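Long-range contact in carboxypeptidase Y inhibitor (Saccharomyces cerevisiae, PDB 1WPX), which inhibits the serine protease carboxypeptidase Y specifically and potently, as a member of the phosphatidylethanolamine-binding protein family: residues 92-97 / 164-169. Sequence-based numbering, arbitrary orientation.
Sequences LVMTDP and YVFLLY. With SO4 (sulfate ion), chain G.
Val93 pairs with Leu167 and Thr95 with Val165 as the hydrogen-bonded rungs of an antiparallel ladder, the strand axes 4.6 Å apart and their directions 155° from each other. Each rung closes two backbone bonds, among them Val93 N to Leu167 O at 2.9 Å. Beta-branched Val93, Thr95 and Val165 suit the extended backbone; Val93 and Thr95 pack against helix 198-203, and Thr95 OG1, hydrogen-bonded to Glu109 OE1 and Trp189 NE1, is satisfied in this buried place. On the other face of the sheet, Met94, with CG anti to its backbone N (chi1 -172°), runs alongside Phe166. Met94 CG sits over the face of the Phe166 ring, 4.1 Å from its centroid, while SD makes an oblique Met-aromatic contact. The thioether then bends, bringing Met94 CE within 3.9 Å of Tyr164 CD1. Where strand 90-96 ends, Tyr164 OH donates to sulfate O2 at 3.3 Å; the Asp96 carboxylate is hydrogen-bonded through OD1 to Asp98 N and through OD2 to His162 ND1. An alanine in place of Tyr164 would probably open a gap beside Met94 CE and leave the sulfate without its hydroxyl donor. His112 and the Ala154 amide also bind this probably crystallisation-derived sulfate; the contact thus joins an apolar sheet core to a polar anion-binding pocket.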
loop_
_atom_site.group_PDB
_atom_site.type_symbol
_atom_site.label_atom_id
_atom_site.label_comp_id
_atom_site.label_asym_id
_atom_site.label_seq_id
_atom_site.Cartn_x
_atom_site.Cartn_y
_atom_site.Cartn_z
ATOM N N LEU B 92 -9.616 3.811 -27.531
ATOM C CA LEU B 92 -9.336 4.358 -26.213
ATOM C C LEU B 92 -10.251 5.554 -25.970
ATOM O O LEU B 92 -10.227 6.532 -26.721
ATOM C CB LEU B 92 -7.868 4.781 -26.153
ATOM C CG LEU B 92 -7.133 4.768 -24.817
ATOM C CD1 LEU B 92 -7.563 3.584 -23.957
ATOM C CD2 LEU B 92 -5.651 4.692 -25.117
ATOM N N VAL B 93 -11.052 5.465 -24.916
ATOM C CA VAL B 93 -11.997 6.518 -24.565
ATOM C C VAL B 93 -11.723 7.173 -23.210
ATOM O O VAL B 93 -11.174 6.548 -22.310
ATOM C CB VAL B 93 -13.441 5.951 -24.529
ATOM C CG1 VAL B 93 -14.405 6.976 -23.946
ATOM C CG2 VAL B 93 -13.873 5.558 -25.924
ATOM N N MET B 94 -12.096 8.444 -23.082
ATOM C CA MET B 94 -11.971 9.160 -21.817
ATOM C C MET B 94 -13.261 9.944 -21.617
ATOM O O MET B 94 -13.610 10.796 -22.431
ATOM C CB MET B 94 -10.789 10.126 -21.806
ATOM C CG MET B 94 -10.551 10.709 -20.411
ATOM S SD MET B 94 -9.217 11.924 -20.307
ATOM C CE MET B 94 -10.018 13.208 -19.348
ATOM N N THR B 95 -13.979 9.651 -20.542
ATOM C CA THR B 95 -15.227 10.349 -20.293
ATOM C C THR B 95 -15.420 10.737 -18.826
ATOM O O THR B 95 -14.835 10.132 -17.925
ATOM C CB THR B 95 -16.431 9.494 -20.743
ATOM O OG1 THR B 95 -17.622 10.296 -20.735
ATOM C CG2 THR B 95 -16.609 8.298 -19.812
ATOM N N ASP B 96 -16.248 11.758 -18.612
ATOM C CA ASP B 96 -16.576 12.259 -17.284
ATOM C C ASP B 96 -18.087 12.113 -17.096
ATOM O O ASP B 96 -18.865 12.779 -17.773
ATOM C CB ASP B 96 -16.169 13.736 -17.166
ATOM C CG ASP B 96 -16.611 14.368 -15.848
ATOM O OD1 ASP B 96 -17.225 13.671 -15.011
ATOM O OD2 ASP B 96 -16.343 15.570 -15.646
ATOM N N PRO B 97 -18.522 11.230 -16.185
ATOM C CA PRO B 97 -19.961 11.048 -15.964
ATOM C C PRO B 97 -20.483 12.002 -14.892
ATOM O O PRO B 97 -21.654 11.940 -14.501
ATOM C CB PRO B 97 -20.049 9.599 -15.524
ATOM C CG PRO B 97 -18.832 9.481 -14.649
ATOM C CD PRO B 97 -17.747 10.230 -15.428
ATOM N N TYR B 164 -12.828 10.780 -13.918
ATOM C CA TYR B 164 -12.290 10.818 -15.271
ATOM C C TYR B 164 -11.932 9.377 -15.607
ATOM O O TYR B 164 -10.906 8.856 -15.159
ATOM C CB TYR B 164 -11.079 11.743 -15.306
ATOM C CG TYR B 164 -11.505 13.173 -15.109
ATOM C CD1 TYR B 164 -12.144 13.868 -16.141
ATOM C CD2 TYR B 164 -11.380 13.799 -13.867
ATOM C CE1 TYR B 164 -12.654 15.146 -15.945
ATOM C CE2 TYR B 164 -11.891 15.082 -13.655
ATOM C CZ TYR B 164 -12.530 15.748 -14.701
ATOM O OH TYR B 164 -13.075 16.994 -14.507
ATOM N N VAL B 165 -12.800 8.745 -16.396
ATOM C CA VAL B 165 -12.652 7.337 -16.753
ATOM C C VAL B 165 -12.077 6.964 -18.122
ATOM O O VAL B 165 -12.599 7.355 -19.163
ATOM C CB VAL B 165 -14.016 6.621 -16.599
ATOM C CG1 VAL B 165 -13.838 5.115 -16.668
ATOM C CG2 VAL B 165 -14.661 7.024 -15.281
ATOM N N PHE B 166 -10.995 6.187 -18.103
ATOM C CA PHE B 166 -10.374 5.701 -19.329
ATOM C C PHE B 166 -10.909 4.296 -19.593
ATOM O O PHE B 166 -10.983 3.473 -18.675
ATOM C CB PHE B 166 -8.852 5.636 -19.193
ATOM C CG PHE B 166 -8.189 6.977 -19.168
ATOM C CD1 PHE B 166 -7.758 7.534 -17.966
ATOM C CD2 PHE B 166 -7.986 7.685 -20.350
ATOM C CE1 PHE B 166 -7.130 8.776 -17.944
ATOM C CE2 PHE B 166 -7.361 8.926 -20.337
ATOM C CZ PHE B 166 -6.930 9.475 -19.129
ATOM N N LEU B 167 -11.294 4.028 -20.840
ATOM C CA LEU B 167 -11.814 2.716 -21.220
ATOM C C LEU B 167 -11.185 2.219 -22.519
ATOM O O LEU B 167 -11.105 2.958 -23.506
ATOM C CB LEU B 167 -13.337 2.755 -21.383
ATOM C CG LEU B 167 -14.167 3.229 -20.190
ATOM C CD1 LEU B 167 -14.413 4.717 -20.321
ATOM C CD2 LEU B 167 -15.490 2.502 -20.152
ATOM N N LEU B 168 -10.733 0.966 -22.510
ATOM C CA LEU B 168 -10.120 0.369 -23.687
ATOM C C LEU B 168 -11.082 -0.640 -24.317
ATOM O O LEU B 168 -11.516 -1.590 -23.662
ATOM C CB LEU B 168 -8.807 -0.330 -23.316
ATOM C CG LEU B 168 -8.034 -0.933 -24.494
ATOM C CD1 LEU B 168 -7.510 0.191 -25.362
ATOM C CD2 LEU B 168 -6.880 -1.790 -24.000
ATOM N N TYR B 169 -11.418 -0.425 -25.586
ATOM C CA TYR B 169 -12.324 -1.328 -26.291
ATOM C C TYR B 169 -11.653 -2.036 -27.458
ATOM O O TYR B 169 -10.766 -1.483 -28.108
ATOM C CB TYR B 169 -13.531 -0.571 -26.843
ATOM C CG TYR B 169 -14.499 -0.055 -25.812
ATOM C CD1 TYR B 169 -14.326 1.202 -25.234
ATOM C CD2 TYR B 169 -15.605 -0.816 -25.429
ATOM C CE1 TYR B 169 -15.236 1.693 -24.299
ATOM C CE2 TYR B 169 -16.519 -0.343 -24.493
ATOM C CZ TYR B 169 -16.332 0.917 -23.932
ATOM O OH TYR B 169 -17.249 1.402 -23.022
HETATM S S SO4 G . -15.301 18.312 -17.564
HETATM O O1 SO4 G . -15.657 19.081 -18.770
HETATM O O2 SO4 G . -13.843 18.393 -17.350
HETATM O O3 SO4 G . -16.009 18.875 -16.398
HETATM O O4 SO4 G . -15.703 16.907 -17.745
#